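Local coordinates for nitrite oxidoreductase subunit A (Kuenenia stuttgartiensis, PDB 7B04), which belongs to the molybdopterin oxidoreductase family and carries a molybdenum atom, two MD1 ligands and an iron/sulfur cluster, at residues Pro134-Gly139 with Leu170-Asp175; Gln215-Arg220 with Ile248-Asn253; Gly412-Ile417 with Ile444-Val449. All coordinates share one frame; numbering follows the deposited sequence.

In the fold
The three contacts follow one another along the chain, none nesting or crossing. Contact 1 comes first, closing a partly helical excursion of about 30 residues by pairing strand 135-137 with strand 169-171, an outermost strand of a mixed seven-strand sheet. The chain then enters helix 174-191, whose far end packs against both segments of contact 2. There the loop before strand 222-226 of that same sheet meets helix 238-254, closing a second excursion; the centres of contacts 1 and 2 are about 26 Å apart. Contact 3, across the chain's centre from contact 1 (centres about 57 Å apart), closes a 26-residue loop of strand and helix, joining short helix 413-416 to the loop after strand 440-444.

Contact 1: Pro134-Gly139 with Leu170-Asp175; sequences PLIRKG and LRASWD
The backbones of I136 and L170 run antiparallel as a hydrogen-bonded pair, I136 N giving to L170 O (3.0 Å) and L170 N to I136 O (2.8 Å), with L135 and R171 as the neighbouring non-hydrogen-bonded pair. One step on, A172 N reaches P134 O at 2.9 Å from above the carbonyl plane. P134 suits this end because its compact, puckered apolar ring presents CG to the indole of W174, over the face and 3.6 Å from the centroid of the five-membered ring, in a CH-pi contact. W174 holds CG beside its backbone N (chi1 -80°), and from there the flat indole lies against P134, while K732 makes a cation-pi contact with it. The pairing forms one border of a mixed sheet, strand 169-171 being outermost and 135-137 lying between it and strand 693-696. Toward helix 174-191, I136 CG2 meets A172 CB at 4.0 Å; the small alanine and the branched isoleucine both pack on that helix. At the other end K138 contributes only its aliphatic root, CB lying 3.8 Å from L170 CD1. S173, the N-cap of helix 174-191, turns its hydroxyl to E176 N, and R171 forms a salt bridge with E730.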
loop_
_atom_site.group_PDB
_atom_site.type_symbol
_atom_site.label_atom_id
_atom_site.label_comp_id
_atom_site.label_asym_id
_atom_site.label_seq_id
_atom_site.Cartn_x
_atom_site.Cartn_y
_atom_site.Cartn_z
ATOM N N PRO B 134 -14.104 20.399 -16.899
ATOM C CA PRO B 134 -14.609 19.426 -17.876
ATOM C C PRO B 134 -13.781 19.429 -19.152
ATOM O O PRO B 134 -13.311 20.472 -19.609
ATOM C CB PRO B 134 -16.045 19.897 -18.133
ATOM C CG PRO B 134 -16.420 20.640 -16.898
ATOM C CD PRO B 134 -15.162 21.316 -16.438
ATOM N N LEU B 135 -13.608 18.241 -19.725
ATOM C CA LEU B 135 -12.794 18.055 -20.915
ATOM C C LEU B 135 -13.612 17.411 -22.024
ATOM O O LEU B 135 -14.423 16.513 -21.773
ATOM C CB LEU B 135 -11.568 17.186 -20.619
ATOM C CG LEU B 135 -10.517 17.759 -19.670
ATOM C CD1 LEU B 135 -9.467 16.707 -19.347
ATOM C CD2 LEU B 135 -9.878 18.986 -20.286
ATOM N N ILE B 136 -13.393 17.879 -23.250
ATOM C CA ILE B 136 -13.950 17.268 -24.448
ATOM C C ILE B 136 -12.827 17.145 -25.469
ATOM O O ILE B 136 -11.997 18.051 -25.605
ATOM C CB ILE B 136 -15.138 18.080 -25.013
ATOM C CG1 ILE B 136 -15.732 17.385 -26.240
ATOM C CG2 ILE B 136 -14.721 19.508 -25.340
ATOM C CD1 ILE B 136 -17.027 18.005 -26.725
ATOM N N ARG B 137 -12.789 16.019 -26.174
ATOM C CA ARG B 137 -11.728 15.779 -27.141
ATOM C C ARG B 137 -11.991 16.573 -28.414
ATOM O O ARG B 137 -13.132 16.682 -28.872
ATOM C CB ARG B 137 -11.610 14.290 -27.455
ATOM C CG ARG B 137 -10.380 13.935 -28.272
ATOM C CD ARG B 137 -10.274 12.437 -28.462
ATOM N NE ARG B 137 -11.465 11.911 -29.115
ATOM C CZ ARG B 137 -11.679 11.949 -30.426
ATOM N NH1 ARG B 137 -10.778 12.483 -31.241
ATOM N NH2 ARG B 137 -12.797 11.449 -30.921
ATOM N N LYS B 138 -10.918 17.128 -28.982
ATOM C CA LYS B 138 -11.057 18.008 -30.138
ATOM C C LYS B 138 -11.681 17.279 -31.323
ATOM O O LYS B 138 -12.587 17.804 -31.981
ATOM C CB LYS B 138 -9.697 18.591 -30.523
ATOM C CG LYS B 138 -9.761 19.595 -31.663
ATOM C CD LYS B 138 -8.379 20.098 -32.049
ATOM C CE LYS B 138 -8.470 21.206 -33.087
ATOM N NZ LYS B 138 -9.045 20.720 -34.373
ATOM N N GLY B 139 -11.218 16.062 -31.607
ATOM C CA GLY B 139 -11.756 15.338 -32.746
ATOM C C GLY B 139 -13.153 14.790 -32.555
ATOM O O GLY B 139 -13.716 14.246 -33.511
ATOM N N LEU B 170 -9.678 19.388 -24.801
ATOM C CA LEU B 170 -9.933 20.813 -24.662
ATOM C C LEU B 170 -10.829 21.091 -23.461
ATOM O O LEU B 170 -11.597 20.235 -23.015
ATOM C CB LEU B 170 -10.577 21.365 -25.937
ATOM C CG LEU B 170 -9.763 21.157 -27.214
ATOM C CD1 LEU B 170 -10.552 21.604 -28.435
ATOM C CD2 LEU B 170 -8.432 21.892 -27.127
ATOM N N ARG B 171 -10.723 22.310 -22.940
ATOM C CA ARG B 171 -11.570 22.709 -21.827
ATOM C C ARG B 171 -12.993 22.962 -22.307
ATOM O O ARG B 171 -13.214 23.507 -23.391
ATOM C CB ARG B 171 -11.021 23.976 -21.163
ATOM C CG ARG B 171 -11.861 24.470 -19.992
ATOM C CD ARG B 171 -11.457 25.860 -19.524
ATOM N NE ARG B 171 -12.269 26.292 -18.388
ATOM C CZ ARG B 171 -11.855 26.273 -17.125
ATOM N NH1 ARG B 171 -10.633 25.853 -16.836
ATOM N NH2 ARG B 171 -12.660 26.680 -16.153
ATOM N N ALA B 172 -13.961 22.560 -21.492
ATOM C CA ALA B 172 -15.360 22.827 -21.763
ATOM C C ALA B 172 -16.021 23.360 -20.504
ATOM O O ALA B 172 -15.663 22.979 -19.385
ATOM C CB ALA B 172 -16.092 21.566 -22.247
ATOM N N SER B 173 -16.997 24.240 -20.699
ATOM C CA SER B 173 -17.882 24.594 -19.604
ATOM C C SER B 173 -18.882 23.467 -19.388
ATOM O O SER B 173 -19.145 22.661 -20.283
ATOM C CB SER B 173 -18.603 25.914 -19.886
ATOM O OG SER B 173 -19.638 25.737 -20.836
ATOM N N TRP B 174 -19.429 23.403 -18.171
ATOM C CA TRP B 174 -20.325 22.297 -17.824
ATOM C C TRP B 174 -21.520 22.247 -18.759
ATOM O O TRP B 174 -21.939 21.166 -19.189
ATOM C CB TRP B 174 -20.803 22.439 -16.380
ATOM C CG TRP B 174 -19.806 21.960 -15.394
ATOM C CD1 TRP B 174 -18.982 22.731 -14.625
ATOM C CD2 TRP B 174 -19.513 20.597 -15.058
ATOM N NE1 TRP B 174 -18.189 21.932 -13.833
ATOM C CE2 TRP B 174 -18.497 20.620 -14.078
ATOM C CE3 TRP B 174 -20.007 19.363 -15.488
ATOM C CZ2 TRP B 174 -17.969 19.456 -13.525
ATOM C CZ3 TRP B 174 -19.483 18.213 -14.936
ATOM C CH2 TRP B 174 -18.476 18.265 -13.967
ATOM N N ASP B 175 -22.049 23.411 -19.127
ATOM C CA ASP B 175 -23.172 23.449 -20.056
ATOM C C ASP B 175 -22.752 22.970 -21.435
ATOM O O ASP B 175 -23.456 22.177 -22.075
ATOM C CB ASP B 175 -23.713 24.875 -20.141
ATOM C CG ASP B 175 -25.158 24.930 -20.589
ATOM O OD1 ASP B 175 -26.017 24.293 -19.943
ATOM O OD2 ASP B 175 -25.438 25.600 -21.599
#

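Contact 2: Gln215-Arg220 with Ile248-Asn253; sequences QGAGTR and IVDAHN
A water molecule between G218, D250 and N253 is held from three directions: it donates to D250 OD1 at 3.1 Å and accepts weak bonds from G218 N and N253 ND2. It thereby joins the loop ahead of strand 222-226 to one side of helix 238-254, where D250 and N253, three residues apart and so nearly one turn, face the same way. This is loop-on-helix packing in which a backbone N-H of the loop is linked through the water to polar side chains of the helix. D250 suits its place because each carboxylate oxygen has work to do. OD1 takes the water and lies 3.6 Å from A217 CB, where the small methyl permits close approach; OD2 forms a salt bridge with R254, which would be expected to stabilise the negative charge. The aspartate extends with CG anti to its backbone N (chi1 -173°), and T219 crosses it at about a right angle. Being branched at CB, T219 can do two things at once: CG2 packs 3.8 Å from D250 CB, while OG1, 3.6 Å from D250 OD1, is hydrogen-bonded to L262 O. N253 has a second, weak partner in T189 of helix 174-191, on which T219 also packs. In the loop, R220 NH2, also bonded to R213 O, donates to Q215 OE1 at 3.1 Å, the acceptor 26° out of the guanidinium plane.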
loop_
_atom_site.group_PDB
_atom_site.type_symbol
_atom_site.label_atom_id
_atom_site.label_comp_id
_atom_site.label_asym_id
_atom_site.label_seq_id
_atom_site.Cartn_x
_atom_site.Cartn_y
_atom_site.Cartn_z
ATOM N N GLN B 215 -33.367 -5.579 -29.607
ATOM C CA GLN B 215 -34.821 -5.551 -29.749
ATOM C C GLN B 215 -35.291 -4.259 -30.392
ATOM O O GLN B 215 -36.357 -3.728 -30.071
ATOM C CB GLN B 215 -35.518 -5.733 -28.402
ATOM C CG GLN B 215 -36.051 -7.122 -28.165
ATOM C CD GLN B 215 -36.557 -7.323 -26.760
ATOM O OE1 GLN B 215 -35.803 -7.236 -25.790
ATOM N NE2 GLN B 215 -37.854 -7.584 -26.637
ATOM N N GLY B 216 -34.505 -3.742 -31.313
ATOM C CA GLY B 216 -34.902 -2.520 -31.942
ATOM C C GLY B 216 -34.566 -1.273 -31.158
ATOM O O GLY B 216 -34.822 -0.172 -31.656
ATOM N N ALA B 217 -34.176 -1.395 -29.885
ATOM C CA ALA B 217 -33.784 -0.222 -29.108
ATOM C C ALA B 217 -32.390 0.232 -29.497
ATOM O O ALA B 217 -31.437 -0.553 -29.417
ATOM C CB ALA B 217 -33.804 -0.496 -27.610
ATOM N N GLY B 218 -32.255 1.517 -29.817
ATOM C CA GLY B 218 -30.937 2.061 -30.080
ATOM C C GLY B 218 -30.203 2.305 -28.784
ATOM O O GLY B 218 -28.980 2.187 -28.709
ATOM N N THR B 219 -30.951 2.656 -27.750
ATOM C CA THR B 219 -30.390 2.919 -26.436
ATOM C C THR B 219 -29.699 1.709 -25.831
ATOM O O THR B 219 -28.909 1.870 -24.892
ATOM C CB THR B 219 -31.490 3.399 -25.509
ATOM O OG1 THR B 219 -32.566 2.448 -25.522
ATOM C CG2 THR B 219 -32.032 4.734 -25.993
ATOM N N ARG B 220 -29.952 0.509 -26.350
ATOM C CA ARG B 220 -29.243 -0.651 -25.814
ATOM C C ARG B 220 -27.790 -0.699 -26.262
ATOM O O ARG B 220 -27.036 -1.563 -25.797
ATOM C CB ARG B 220 -29.973 -1.944 -26.170
ATOM C CG ARG B 220 -31.132 -2.187 -25.205
ATOM C CD ARG B 220 -31.367 -3.645 -24.864
ATOM N NE ARG B 220 -32.494 -3.777 -23.941
ATOM C CZ ARG B 220 -33.366 -4.783 -23.940
ATOM N NH1 ARG B 220 -34.352 -4.796 -23.055
ATOM N NH2 ARG B 220 -33.261 -5.774 -24.819
ATOM N N ILE B 248 -36.843 6.957 -21.791
ATOM C CA ILE B 248 -37.544 8.114 -22.346
ATOM C C ILE B 248 -36.965 8.487 -23.703
ATOM O O ILE B 248 -37.700 8.765 -24.657
ATOM C CB ILE B 248 -37.484 9.306 -21.374
ATOM C CG1 ILE B 248 -38.079 8.943 -20.016
ATOM C CG2 ILE B 248 -38.226 10.497 -21.958
ATOM C CD1 ILE B 248 -37.882 10.029 -18.976
ATOM N N VAL B 249 -35.632 8.514 -23.807
ATOM C CA VAL B 249 -34.996 8.848 -25.079
ATOM C C VAL B 249 -35.380 7.829 -26.142
ATOM O O VAL B 249 -35.585 8.175 -27.312
ATOM C CB VAL B 249 -33.468 8.943 -24.914
ATOM C CG1 VAL B 249 -32.862 9.766 -26.041
ATOM C CG2 VAL B 249 -33.112 9.540 -23.565
ATOM N N ASP B 250 -35.487 6.558 -25.751
ATOM C CA ASP B 250 -35.944 5.533 -26.682
ATOM C C ASP B 250 -37.372 5.805 -27.132
ATOM O O ASP B 250 -37.714 5.594 -28.302
ATOM C CB ASP B 250 -35.833 4.154 -26.033
ATOM C CG ASP B 250 -36.130 3.030 -27.001
ATOM O OD1 ASP B 250 -35.281 2.757 -27.875
ATOM O OD2 ASP B 250 -37.211 2.414 -26.886
ATOM N N ALA B 251 -38.223 6.269 -26.213
ATOM C CA ALA B 251 -39.583 6.648 -26.583
ATOM C C ALA B 251 -39.581 7.786 -27.597
ATOM O O ALA B 251 -40.403 7.807 -28.519
ATOM C CB ALA B 251 -40.378 7.036 -25.337
ATOM N N HIS B 252 -38.669 8.749 -27.437
ATOM C CA HIS B 252 -38.574 9.839 -28.403
ATOM C C HIS B 252 -37.990 9.355 -29.724
ATOM O O HIS B 252 -38.405 9.807 -30.798
ATOM C CB HIS B 252 -37.730 10.978 -27.831
ATOM C CG HIS B 252 -38.439 11.796 -26.796
ATOM N ND1 HIS B 252 -39.365 12.765 -27.119
ATOM C CD2 HIS B 252 -38.355 11.792 -25.445
ATOM C CE1 HIS B 252 -39.822 13.321 -26.012
ATOM N NE2 HIS B 252 -39.225 12.749 -24.981
ATOM N N ASN B 253 -37.026 8.434 -29.664
ATOM C CA ASN B 253 -36.378 7.948 -30.878
ATOM C C ASN B 253 -37.334 7.112 -31.721
ATOM O O ASN B 253 -37.491 7.354 -32.924
ATOM C CB ASN B 253 -35.129 7.140 -30.519
ATOM C CG ASN B 253 -34.009 8.007 -29.976
ATOM O OD1 ASN B 253 -33.775 9.115 -30.459
ATOM N ND2 ASN B 253 -33.306 7.502 -28.968
HETATM O O HOH W 1 -33.218 4.453 -29.420
#

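Contact 3: Gly412-Ile417 with Ile444-Val449; sequences GPSYHI and ITRDDV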
loop_
_atom_site.group_PDB
_atom_site.type_symbol
_atom_site.label_atom_id
_atom_site.label_comp_id
_atom_site.label_asym_id
_atom_site.label_seq_id
_atom_site.Cartn_x
_atom_site.Cartn_y
_atom_site.Cartn_z
ATOM N N GLY B 412 -43.671 -23.945 3.422
ATOM C CA GLY B 412 -42.317 -24.126 3.894
ATOM C C GLY B 412 -41.509 -22.851 3.829
ATOM O O GLY B 412 -41.934 -21.818 3.288
ATOM N N PRO B 413 -40.299 -22.909 4.395
ATOM C CA PRO B 413 -39.432 -21.723 4.429
ATOM C C PRO B 413 -38.835 -21.345 3.084
ATOM O O PRO B 413 -38.042 -20.398 3.028
ATOM C CB PRO B 413 -38.333 -22.130 5.418
ATOM C CG PRO B 413 -38.232 -23.605 5.247
ATOM C CD PRO B 413 -39.635 -24.092 4.973
ATOM N N SER B 414 -39.202 -22.022 1.997
ATOM C CA SER B 414 -38.668 -21.674 0.689
ATOM C C SER B 414 -39.522 -20.644 -0.027
ATOM O O SER B 414 -39.020 -19.957 -0.923
ATOM C CB SER B 414 -38.531 -22.927 -0.182
ATOM O OG SER B 414 -37.381 -23.673 0.179
ATOM N N TYR B 415 -40.786 -20.506 0.361
ATOM C CA TYR B 415 -41.658 -19.460 -0.153
ATOM C C TYR B 415 -41.707 -18.247 0.766
ATOM O O TYR B 415 -41.627 -17.111 0.291
ATOM C CB TYR B 415 -43.086 -19.984 -0.354
ATOM C CG TYR B 415 -43.290 -20.922 -1.529
ATOM C CD1 TYR B 415 -42.231 -21.618 -2.091
ATOM C CD2 TYR B 415 -44.551 -21.097 -2.083
ATOM C CE1 TYR B 415 -42.423 -22.472 -3.163
ATOM C CE2 TYR B 415 -44.753 -21.949 -3.152
ATOM C CZ TYR B 415 -43.685 -22.633 -3.690
ATOM O OH TYR B 415 -43.880 -23.480 -4.757
ATOM N N HIS B 416 -41.815 -18.470 2.078
ATOM C CA HIS B 416 -42.050 -17.376 3.012
ATOM C C HIS B 416 -40.776 -16.619 3.363
ATOM O O HIS B 416 -40.843 -15.432 3.698
ATOM C CB HIS B 416 -42.697 -17.909 4.293
ATOM C CG HIS B 416 -44.086 -18.430 4.098
ATOM N ND1 HIS B 416 -45.175 -17.603 3.932
ATOM C CD2 HIS B 416 -44.564 -19.697 4.049
ATOM C CE1 HIS B 416 -46.264 -18.336 3.786
ATOM N NE2 HIS B 416 -45.921 -19.610 3.853
ATOM N N ILE B 417 -39.617 -17.268 3.292
ATOM C CA ILE B 417 -38.341 -16.645 3.625
ATOM C C ILE B 417 -37.498 -16.402 2.377
ATOM O O ILE B 417 -36.954 -15.314 2.188
ATOM C CB ILE B 417 -37.566 -17.487 4.664
ATOM C CG1 ILE B 417 -38.233 -17.386 6.036
ATOM C CG2 ILE B 417 -36.115 -17.037 4.747
ATOM C CD1 ILE B 417 -37.636 -18.313 7.074
ATOM N N ILE B 444 -37.547 -36.862 -0.785
ATOM C CA ILE B 444 -37.260 -35.714 0.120
ATOM C C ILE B 444 -37.398 -34.397 -0.637
ATOM O O ILE B 444 -37.323 -34.388 -1.850
ATOM C CB ILE B 444 -35.873 -35.855 0.769
ATOM C CG1 ILE B 444 -34.740 -35.441 -0.167
ATOM C CG2 ILE B 444 -35.670 -37.261 1.289
ATOM C CD1 ILE B 444 -33.376 -35.794 0.355
ATOM N N THR B 445 -37.584 -33.317 0.105
ATOM C CA THR B 445 -37.817 -31.995 -0.504
ATOM C C THR B 445 -36.635 -31.072 -0.224
ATOM O O THR B 445 -35.748 -31.463 0.501
ATOM C CB THR B 445 -39.200 -31.481 -0.100
ATOM O OG1 THR B 445 -39.772 -30.862 -1.244
ATOM C CG2 THR B 445 -39.185 -30.491 1.035
ATOM N N ARG B 446 -36.628 -29.915 -0.872
ATOM C CA ARG B 446 -35.573 -28.889 -0.715
ATOM C C ARG B 446 -35.545 -28.417 0.729
ATOM O O ARG B 446 -34.471 -28.223 1.260
ATOM C CB ARG B 446 -36.026 -27.659 -1.490
ATOM C CG ARG B 446 -34.907 -26.822 -2.076
ATOM C CD ARG B 446 -35.581 -25.706 -2.819
ATOM N NE ARG B 446 -35.076 -24.446 -2.339
ATOM C CZ ARG B 446 -33.803 -24.106 -2.350
ATOM N NH1 ARG B 446 -32.870 -25.023 -2.499
ATOM N NH2 ARG B 446 -33.468 -22.842 -2.227
ATOM N N ASP B 447 -36.725 -28.211 1.299
ATOM C CA ASP B 447 -36.924 -27.760 2.693
ATOM C C ASP B 447 -36.546 -28.855 3.674
ATOM O O ASP B 447 -36.205 -28.519 4.774
ATOM C CB ASP B 447 -38.353 -27.299 2.921
ATOM C CG ASP B 447 -38.661 -26.037 2.164
ATOM O OD1 ASP B 447 -37.737 -25.445 1.633
ATOM O OD2 ASP B 447 -39.822 -25.673 2.118
ATOM N N ASP B 448 -36.566 -30.124 3.277
ATOM C CA ASP B 448 -36.251 -31.244 4.205
ATOM C C ASP B 448 -34.739 -31.359 4.330
ATOM O O ASP B 448 -34.153 -32.259 3.754
ATOM C CB ASP B 448 -36.772 -32.577 3.683
ATOM C CG ASP B 448 -38.276 -32.635 3.612
ATOM O OD1 ASP B 448 -38.914 -31.671 4.011
ATOM O OD2 ASP B 448 -38.780 -33.655 3.178
ATOM N N VAL B 449 -34.173 -30.470 5.124
ATOM C CA VAL B 449 -32.712 -30.371 5.298
ATOM C C VAL B 449 -32.464 -30.165 6.777
ATOM O O VAL B 449 -33.314 -29.659 7.472
ATOM C CB VAL B 449 -32.154 -29.195 4.487
ATOM C CG1 VAL B 449 -32.422 -27.879 5.175
ATOM C CG2 VAL B 449 -30.678 -29.366 4.210
#
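The flat carboxylate of D447 divides its two oxygens between neighbours, OD1 going to the hydroxyl of S414 and OD2 to P413 CD (3.3 Å) and G412 CA (3.4 Å), while the other flat group, the R446 guanidinium, is met obliquely by S414 OG. A hydrogen bond from S414 OG to D447 OD1 is likely, but its very short modelled length is doubtful and is no evidence of unusual strength. Serine suits the place because its short side chain brings a hydroxyl to the carboxylate; with OG beside the backbone N (chi1 -78°), it faces D447. P413 and D447 meet tip to tip, the proline offering the CH groups of its ring, and G412, lacking a side chain, lets OD2 come directly to its CA. The contact seats the first residues of the weakly bonded helix 413-416 against a turn in the loop between strand 440-444 and helix 452-455. D447 opens an inverse gamma turn centred on D448, with a weak V449 N to D447 O bond of 2.8 Å. R446 NH2 reaches F821 O weakly. At the far end of 412-417 the fold meets another chain, I417 packing on Y407 of nitrite oxidoreductase subunit B.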